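Local coordinates for protein putative 4-hydroxybenzoyl-CoA thioesterase (Geobacillus stearothermophilus, PDB 2OIW) that probably hydrolyses acyl-CoA thioesters, as a predicted hotdog-fold thioesterase related to 4-hydroxybenzoyl-CoA thioesterases, at residues Glu79-Thr87 with Gly114-Asp122; Gly20-Phe31 with Met58-Tyr68. All blocks are in the same frame, centred on the assembly; numbering follows the deposited sequence.

Contact 1 (Glu79-Thr87 with Gly114-Asp122); sequences ERIGNTSLT and GRPEPIPDD
Asn-83 and Ile-119 carry the polar link between a beta hairpin turn and the connection that leads into a C-terminal helix. The Ile-119 N-H points at Asn-83 O over 3.0 Å, in the carbonyl plane and fairly straight at 156°. Asn-83 O also receives a CA-H...O contact from Pro-118 CA at 3.3 Å, while Thr-84 CA returns one to Glu-117 O at 3.5 Å; the hairpin turn and the loop before helix 121-128 thus meet through one N-H...O bond and two weaker CA-H...O contacts.

Apolar contacts gather around these backbone atoms. Ile-119 stretches its CG1 branch, anti to the carbonyl carbon (chi1 -58°) and extended beyond, along the hairpin turn, where CD1 lies 3.5 Å from Ser-85 O and 4.1 Å from Ile-81 CG2; the two isoleucines cross at about a right angle. Two prolines add further contacts. Thr-84 directs its methyl CG2 at the Pro-118 ring, 3.8 Å from CD, and lies alongside Pro-116 with CB 4.0 Å from the proline CB. Asn-83 runs beside Pro-118, its amide resting against CB and CG of the ring.

The contact illustrates how a hairpin end can be fastened to a neighbouring non-helical connection at the surface of a hotdog fold. Thr-84 and Glu-117 both make backbone hydrogen bonds to Asn-108 of strand 97-110, and the Glu-117 carboxylate is held by Asn-108 and Asn-110. Arg-124 of helix 121-128 bonds to the carbonyls of Gly-82 and Asn-83, while Phe-42 of helix 36-42 packs against Ile-119.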
# COMPACT_ATOMS: atom_id res chain seq x y z
N GLU A 79 -12.62 -23.15 -5.75
CA GLU A 79 -14.06 -23.45 -5.90
C GLU A 79 -14.41 -24.06 -7.27
O GLU A 79 -15.33 -24.87 -7.37
CB GLU A 79 -14.92 -22.21 -5.66
CG GLU A 79 -16.40 -22.54 -5.60
CD GLU A 79 -17.31 -21.32 -5.50
OE1 GLU A 79 -17.04 -20.30 -6.17
OE2 GLU A 79 -18.33 -21.41 -4.77
N ARG A 80 -13.71 -23.65 -8.31
CA ARG A 80 -13.90 -24.25 -9.63
C ARG A 80 -12.59 -24.25 -10.38
O ARG A 80 -11.87 -23.26 -10.39
CB ARG A 80 -14.98 -23.48 -10.40
CG ARG A 80 -15.45 -24.16 -11.68
CD ARG A 80 -16.21 -23.14 -12.50
NE ARG A 80 -17.20 -23.78 -13.34
CZ ARG A 80 -16.96 -24.18 -14.58
NH1 ARG A 80 -15.76 -24.01 -15.12
NH2 ARG A 80 -17.92 -24.76 -15.29
N ILE A 81 -12.26 -25.38 -11.00
CA ILE A 81 -11.16 -25.44 -11.96
C ILE A 81 -11.78 -25.39 -13.34
O ILE A 81 -12.47 -26.32 -13.74
CB ILE A 81 -10.30 -26.73 -11.81
CG1 ILE A 81 -9.86 -26.91 -10.35
CG2 ILE A 81 -9.08 -26.66 -12.75
CD1 ILE A 81 -9.25 -28.29 -9.98
N GLY A 82 -11.60 -24.28 -14.06
CA GLY A 82 -12.19 -24.15 -15.38
C GLY A 82 -11.23 -24.67 -16.44
O GLY A 82 -10.33 -25.44 -16.15
N ASN A 83 -11.41 -24.24 -17.68
CA ASN A 83 -10.51 -24.66 -18.75
C ASN A 83 -9.20 -23.89 -18.69
O ASN A 83 -8.15 -24.49 -18.55
CB ASN A 83 -11.19 -24.52 -20.12
CG ASN A 83 -10.37 -25.14 -21.23
OD1 ASN A 83 -9.78 -26.21 -21.06
ND2 ASN A 83 -10.36 -24.49 -22.39
N THR A 84 -9.29 -22.56 -18.78
CA THR A 84 -8.11 -21.70 -18.77
C THR A 84 -8.14 -20.82 -17.51
O THR A 84 -7.25 -19.97 -17.33
CB THR A 84 -8.10 -20.74 -19.98
OG1 THR A 84 -9.17 -19.80 -19.84
CG2 THR A 84 -8.25 -21.50 -21.28
N SER A 85 -9.17 -21.01 -16.69
CA SER A 85 -9.37 -20.20 -15.49
C SER A 85 -9.56 -21.02 -14.24
O SER A 85 -9.74 -22.23 -14.30
CB SER A 85 -10.55 -19.22 -15.66
OG SER A 85 -11.75 -19.92 -15.93
N LEU A 86 -9.49 -20.35 -13.10
CA LEU A 86 -9.87 -21.01 -11.87
C LEU A 86 -10.53 -19.98 -10.98
O LEU A 86 -10.24 -18.80 -11.07
CB LEU A 86 -8.66 -21.72 -11.22
CG LEU A 86 -7.65 -21.04 -10.31
CD1 LEU A 86 -6.38 -21.92 -10.19
CD2 LEU A 86 -7.26 -19.68 -10.81
N THR A 87 -11.48 -20.44 -10.20
CA THR A 87 -12.25 -19.57 -9.32
C THR A 87 -11.85 -20.00 -7.92
O THR A 87 -12.05 -21.18 -7.52
CB THR A 87 -13.74 -19.74 -9.55
OG1 THR A 87 -14.03 -19.49 -10.94
CG2 THR A 87 -14.54 -18.81 -8.67
N GLY A 114 0.92 -15.73 -26.19
CA GLY A 114 -0.04 -14.64 -26.22
C GLY A 114 -1.51 -15.06 -26.24
O GLY A 114 -2.32 -14.45 -26.93
N ARG A 115 -1.86 -16.10 -25.47
CA ARG A 115 -3.27 -16.51 -25.31
C ARG A 115 -3.50 -17.18 -23.94
O ARG A 115 -2.55 -17.67 -23.34
CB ARG A 115 -3.74 -17.40 -26.48
CG ARG A 115 -2.97 -18.72 -26.63
CD ARG A 115 -3.42 -19.53 -27.83
NE ARG A 115 -2.53 -20.67 -28.06
CZ ARG A 115 -1.55 -20.71 -28.97
NH1 ARG A 115 -1.35 -19.67 -29.78
NH2 ARG A 115 -0.78 -21.79 -29.10
N PRO A 116 -4.76 -17.20 -23.46
CA PRO A 116 -5.07 -17.97 -22.26
C PRO A 116 -4.82 -19.43 -22.54
O PRO A 116 -5.03 -19.88 -23.66
CB PRO A 116 -6.56 -17.71 -22.06
CG PRO A 116 -6.81 -16.41 -22.75
CD PRO A 116 -5.96 -16.50 -23.97
N GLU A 117 -4.34 -20.17 -21.55
CA GLU A 117 -3.80 -21.50 -21.75
C GLU A 117 -4.62 -22.48 -20.94
O GLU A 117 -4.77 -22.31 -19.74
CB GLU A 117 -2.31 -21.55 -21.34
CG GLU A 117 -1.53 -22.87 -21.65
CD GLU A 117 -0.23 -23.03 -20.84
OE1 GLU A 117 -0.24 -22.87 -19.61
OE2 GLU A 117 0.83 -23.34 -21.44
N PRO A 118 -5.24 -23.46 -21.60
CA PRO A 118 -5.75 -24.58 -20.83
C PRO A 118 -4.73 -25.04 -19.79
O PRO A 118 -3.59 -25.41 -20.13
CB PRO A 118 -6.00 -25.65 -21.89
CG PRO A 118 -6.42 -24.85 -23.10
CD PRO A 118 -5.57 -23.58 -23.04
N ILE A 119 -5.15 -24.96 -18.53
CA ILE A 119 -4.32 -25.36 -17.41
C ILE A 119 -3.73 -26.74 -17.69
O ILE A 119 -4.47 -27.68 -17.95
CB ILE A 119 -5.15 -25.39 -16.13
CG1 ILE A 119 -5.77 -24.00 -15.88
CG2 ILE A 119 -4.32 -25.90 -14.96
CD1 ILE A 119 -6.69 -23.93 -14.68
N PRO A 120 -2.39 -26.87 -17.70
CA PRO A 120 -1.83 -28.20 -17.99
C PRO A 120 -2.29 -29.25 -16.96
O PRO A 120 -2.57 -28.92 -15.80
CB PRO A 120 -0.30 -27.98 -17.90
CG PRO A 120 -0.11 -26.52 -18.12
CD PRO A 120 -1.34 -25.85 -17.51
N ASP A 121 -2.36 -30.50 -17.40
CA ASP A 121 -2.92 -31.58 -16.58
C ASP A 121 -2.21 -31.77 -15.24
O ASP A 121 -2.89 -31.98 -14.21
CB ASP A 121 -3.02 -32.89 -17.36
CG ASP A 121 -4.42 -33.14 -17.91
OD1 ASP A 121 -5.42 -32.74 -17.26
OD2 ASP A 121 -4.53 -33.76 -18.99
N ASP A 122 -0.88 -31.69 -15.23
CA ASP A 122 -0.12 -31.87 -14.00
C ASP A 122 -0.62 -30.89 -12.91
O ASP A 122 -0.83 -31.28 -11.75
CB ASP A 122 1.43 -31.86 -14.23
CG ASP A 122 2.02 -30.44 -14.47
OD1 ASP A 122 2.24 -30.07 -15.64
OD2 ASP A 122 2.29 -29.69 -13.49

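Contact 2 (Gly20-Phe31 with Met58-Tyr68)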
# COMPACT_ATOMS: atom_id res chain seq x y z
N GLY A 20 -9.62 3.18 12.86
CA GLY A 20 -9.06 2.34 13.93
C GLY A 20 -9.10 0.83 13.66
O GLY A 20 -8.61 0.04 14.47
N HIS A 21 -9.65 0.44 12.53
CA HIS A 21 -9.72 -0.97 12.15
C HIS A 21 -8.80 -1.20 10.94
O HIS A 21 -8.21 -0.27 10.43
CB HIS A 21 -11.16 -1.35 11.79
CG HIS A 21 -12.19 -0.92 12.81
ND1 HIS A 21 -13.45 -0.48 12.45
CD2 HIS A 21 -12.15 -0.87 14.16
CE1 HIS A 21 -14.14 -0.20 13.55
NE2 HIS A 21 -13.38 -0.43 14.59
N ILE A 22 -8.67 -2.45 10.50
CA ILE A 22 -7.98 -2.76 9.24
C ILE A 22 -8.77 -2.11 8.11
O ILE A 22 -10.00 -2.21 8.08
CB ILE A 22 -7.79 -4.29 9.04
CG1 ILE A 22 -6.85 -4.88 10.12
CG2 ILE A 22 -7.24 -4.57 7.65
CD1 ILE A 22 -5.35 -4.34 10.01
N ASN A 23 -8.07 -1.41 7.21
CA ASN A 23 -8.70 -0.74 6.07
C ASN A 23 -9.15 -1.78 5.04
O ASN A 23 -8.51 -2.84 4.89
CB ASN A 23 -7.76 0.31 5.43
CG ASN A 23 -8.36 0.96 4.16
OD1 ASN A 23 -8.09 0.52 3.03
ND2 ASN A 23 -9.16 1.99 4.35
N ASN A 24 -10.28 -1.51 4.38
CA ASN A 24 -10.85 -2.43 3.39
C ASN A 24 -9.92 -2.82 2.22
O ASN A 24 -10.02 -3.94 1.71
CB ASN A 24 -12.15 -1.83 2.86
CG ASN A 24 -11.90 -0.75 1.81
OD1 ASN A 24 -11.78 -1.05 0.65
ND2 ASN A 24 -11.86 0.49 2.22
N THR A 25 -9.02 -1.91 1.80
CA THR A 25 -8.10 -2.18 0.69
C THR A 25 -7.01 -3.17 1.07
O THR A 25 -6.33 -3.70 0.19
CB THR A 25 -7.49 -0.91 0.12
OG1 THR A 25 -6.61 -0.33 1.10
CG2 THR A 25 -8.62 0.09 -0.27
N THR A 26 -6.88 -3.42 2.38
CA THR A 26 -5.94 -4.39 2.91
C THR A 26 -6.38 -5.81 2.65
O THR A 26 -5.56 -6.68 2.44
CB THR A 26 -5.68 -4.15 4.43
OG1 THR A 26 -4.97 -2.91 4.56
CG2 THR A 26 -4.81 -5.23 5.05
N VAL A 27 -7.69 -6.06 2.67
CA VAL A 27 -8.20 -7.40 2.49
C VAL A 27 -7.77 -8.06 1.14
O VAL A 27 -7.31 -9.21 1.12
CB VAL A 27 -9.74 -7.44 2.74
CG1 VAL A 27 -10.35 -8.79 2.33
CG2 VAL A 27 -10.03 -7.17 4.24
N PRO A 28 -7.97 -7.37 -0.00
CA PRO A 28 -7.45 -7.97 -1.21
C PRO A 28 -5.94 -8.22 -1.16
O PRO A 28 -5.45 -9.09 -1.87
CB PRO A 28 -7.81 -6.94 -2.29
CG PRO A 28 -9.01 -6.28 -1.77
CD PRO A 28 -8.75 -6.15 -0.30
N VAL A 29 -5.22 -7.46 -0.33
CA VAL A 29 -3.76 -7.60 -0.26
C VAL A 29 -3.44 -8.91 0.47
O VAL A 29 -2.57 -9.67 0.05
CB VAL A 29 -3.08 -6.39 0.42
CG1 VAL A 29 -1.66 -6.69 0.75
CG2 VAL A 29 -3.12 -5.14 -0.49
N TRP A 30 -4.20 -9.19 1.52
CA TRP A 30 -4.05 -10.43 2.29
C TRP A 30 -4.56 -11.67 1.52
O TRP A 30 -3.97 -12.78 1.58
CB TRP A 30 -4.84 -10.23 3.59
CG TRP A 30 -4.16 -9.29 4.56
CD1 TRP A 30 -2.90 -8.75 4.47
CD2 TRP A 30 -4.69 -8.87 5.81
NE1 TRP A 30 -2.64 -7.97 5.58
CE2 TRP A 30 -3.73 -8.04 6.42
CE3 TRP A 30 -5.91 -9.08 6.47
CZ2 TRP A 30 -3.95 -7.44 7.65
CZ3 TRP A 30 -6.11 -8.51 7.69
CH2 TRP A 30 -5.14 -7.70 8.28
N PHE A 31 -5.67 -11.50 0.80
CA PHE A 31 -6.17 -12.54 -0.12
C PHE A 31 -5.15 -12.88 -1.19
O PHE A 31 -4.92 -14.05 -1.47
CB PHE A 31 -7.49 -12.12 -0.80
CG PHE A 31 -8.72 -12.34 0.05
CD1 PHE A 31 -8.83 -13.46 0.89
CD2 PHE A 31 -9.78 -11.46 -0.03
CE1 PHE A 31 -9.98 -13.67 1.64
CE2 PHE A 31 -10.93 -11.65 0.71
CZ PHE A 31 -11.04 -12.74 1.55
N MSE A 58 -12.94 -10.02 -8.89
CA MSE A 58 -12.95 -10.33 -7.45
C MSE A 58 -14.21 -9.82 -6.75
O MSE A 58 -14.81 -8.84 -7.17
CB MSE A 58 -11.73 -9.75 -6.75
CG MSE A 58 -11.93 -8.28 -6.32
SE MSE A 58 -10.51 -7.63 -5.13
CE MSE A 58 -8.91 -8.29 -6.06
N GLU A 59 -14.59 -10.50 -5.69
CA GLU A 59 -15.69 -10.07 -4.82
C GLU A 59 -15.29 -10.31 -3.38
O GLU A 59 -14.63 -11.31 -3.09
CB GLU A 59 -16.99 -10.85 -5.12
CG GLU A 59 -16.84 -11.96 -6.13
CD GLU A 59 -18.16 -12.61 -6.53
OE1 GLU A 59 -18.93 -13.00 -5.63
OE2 GLU A 59 -18.41 -12.74 -7.76
N VAL A 60 -15.68 -9.40 -2.48
CA VAL A 60 -15.33 -9.52 -1.06
C VAL A 60 -16.55 -9.11 -0.26
O VAL A 60 -17.18 -8.08 -0.59
CB VAL A 60 -14.11 -8.64 -0.68
CG1 VAL A 60 -13.88 -8.64 0.82
CG2 VAL A 60 -12.84 -9.06 -1.44
N ASP A 61 -16.90 -9.93 0.72
CA ASP A 61 -17.89 -9.58 1.73
C ASP A 61 -17.14 -9.26 3.01
O ASP A 61 -16.33 -10.06 3.48
CB ASP A 61 -18.91 -10.71 1.99
CG ASP A 61 -19.95 -10.89 0.86
OD1 ASP A 61 -20.28 -9.93 0.11
OD2 ASP A 61 -20.49 -11.99 0.74
N TYR A 62 -17.39 -8.07 3.57
CA TYR A 62 -16.74 -7.62 4.80
C TYR A 62 -17.70 -7.94 5.94
O TYR A 62 -18.70 -7.25 6.11
CB TYR A 62 -16.43 -6.12 4.71
CG TYR A 62 -15.37 -5.79 3.65
CD1 TYR A 62 -13.99 -5.79 3.98
CD2 TYR A 62 -15.73 -5.49 2.33
CE1 TYR A 62 -13.01 -5.48 3.02
CE2 TYR A 62 -14.76 -5.18 1.37
CZ TYR A 62 -13.40 -5.19 1.73
OH TYR A 62 -12.43 -4.91 0.80
N VAL A 63 -17.43 -9.02 6.67
CA VAL A 63 -18.40 -9.61 7.60
C VAL A 63 -18.20 -9.02 9.00
O VAL A 63 -19.13 -8.67 9.70
CB VAL A 63 -18.23 -11.19 7.62
CG1 VAL A 63 -19.20 -11.88 8.57
CG2 VAL A 63 -18.37 -11.78 6.20
N ASN A 64 -16.94 -8.90 9.41
CA ASN A 64 -16.63 -8.38 10.74
C ASN A 64 -15.37 -7.56 10.64
O ASN A 64 -14.52 -7.87 9.85
CB ASN A 64 -16.39 -9.53 11.72
CG ASN A 64 -17.69 -10.20 12.16
OD1 ASN A 64 -18.56 -9.55 12.73
ND2 ASN A 64 -17.81 -11.51 11.91
N GLN A 65 -15.22 -6.53 11.46
CA GLN A 65 -14.01 -5.73 11.38
C GLN A 65 -12.82 -6.48 11.96
O GLN A 65 -12.95 -7.36 12.84
CB GLN A 65 -14.19 -4.39 12.09
CG GLN A 65 -15.32 -3.53 11.51
CD GLN A 65 -15.00 -2.91 10.14
OE1 GLN A 65 -13.92 -3.09 9.58
NE2 GLN A 65 -15.97 -2.18 9.60
N MSE A 66 -11.64 -6.13 11.46
CA MSE A 66 -10.43 -6.68 12.01
C MSE A 66 -9.54 -5.59 12.58
O MSE A 66 -9.73 -4.40 12.29
CB MSE A 66 -9.71 -7.52 10.96
CG MSE A 66 -10.42 -8.85 10.69
SE MSE A 66 -9.57 -9.81 9.18
CE MSE A 66 -10.32 -8.68 7.71
N TYR A 67 -8.59 -6.00 13.39
CA TYR A 67 -7.81 -5.10 14.22
C TYR A 67 -6.32 -5.35 14.10
O TYR A 67 -5.90 -6.50 13.99
CB TYR A 67 -8.26 -5.24 15.70
CG TYR A 67 -9.71 -4.81 15.80
CD1 TYR A 67 -10.04 -3.45 15.66
CD2 TYR A 67 -10.74 -5.74 15.92
CE1 TYR A 67 -11.36 -3.02 15.69
CE2 TYR A 67 -12.08 -5.32 15.98
CZ TYR A 67 -12.38 -3.95 15.85
OH TYR A 67 -13.68 -3.48 15.86
N TYR A 68 -5.53 -4.29 14.14
CA TYR A 68 -4.10 -4.44 14.37
C TYR A 68 -3.89 -5.05 15.77
O TYR A 68 -4.59 -4.68 16.68
CB TYR A 68 -3.42 -3.06 14.28
CG TYR A 68 -1.98 -3.04 14.72
CD1 TYR A 68 -1.02 -3.76 14.02
CD2 TYR A 68 -1.57 -2.30 15.84
CE1 TYR A 68 0.30 -3.75 14.41
CE2 TYR A 68 -0.26 -2.28 16.23
CZ TYR A 68 0.67 -3.03 15.53
OH TYR A 68 1.97 -3.02 15.91
O HOH W 1 -6.93 -1.91 15.16
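Tyr-62, with CG anti to the carbonyl carbon (chi1 -66°), carries its hydroxyl to Asn-24, and Val-27, with CG1 anti to the backbone N, spreads its methyls between two partners: CG1 meets Val-60 CG1 at 3.8 Å and CG2 meets Tyr-62 CE1 at 3.6 Å. Tyr-62 OH donates to Asn-24 O over 2.8 Å, from above the carbonyl plane. Val-27 N bonds the same oxygen from the opposite face, so two donors grip it. A phenylalanine in place of Tyr-62 would probably keep the ring against Val-27 but leave Asn-24 O without its donor from the strand side.

Further along, Ile-22 N donates an almost straight bond (170°) to Met-66 O at 2.9 Å, joining the two loops. Ile-22 CG1 lies over this peptide, while the bent Met-66 selenomethionine sets SE at the edge of the Trp-30 ring, 4.0 Å from CZ3, a Met-aromatic contact, and CE against Val-27 CG2. A water bridges Gly-20 O and Tyr-68 N, giving to the first and accepting from the second.

Along the helix, Pro-28 CG touches Met-58 SE at 3.9 Å and Phe-31 offers its ring edge to Val-60 CG2. Helix 27-34 thereby lies across strand 53-62, the axes of 27-31 and 58-62 approaching to 10.4 Å at 117°; a helix packed on a curved antiparallel sheet is the hallmark of the hotdog fold. Strands 72-81 and 85-94 also pack against Phe-31. Strand 53-62 pairs antiparallel with a strand of the second subunit, so the sheet continues across the interface.

How the contacts relate
Both segments of contact 2 precede those of contact 1 in the chain, so the two follow in series, strand 53-62 of the one being succeeded by strand 72-81 of the other. Their centres lie 28 Å apart on opposite sides of the chain's centre, and their nearest atoms, about 7 Å apart, do not touch. What unites them is the antiparallel sheet that both reach: contact 2 sets a helix across it beside the subunit interface, whereas contact 1 ties a hairpin end to the approach of helix 121-128, untouched by other chains of the assembly. In this hotdog fold one sheet thus carries a helix and a subunit interface at contact 2 and a hairpin end at contact 1.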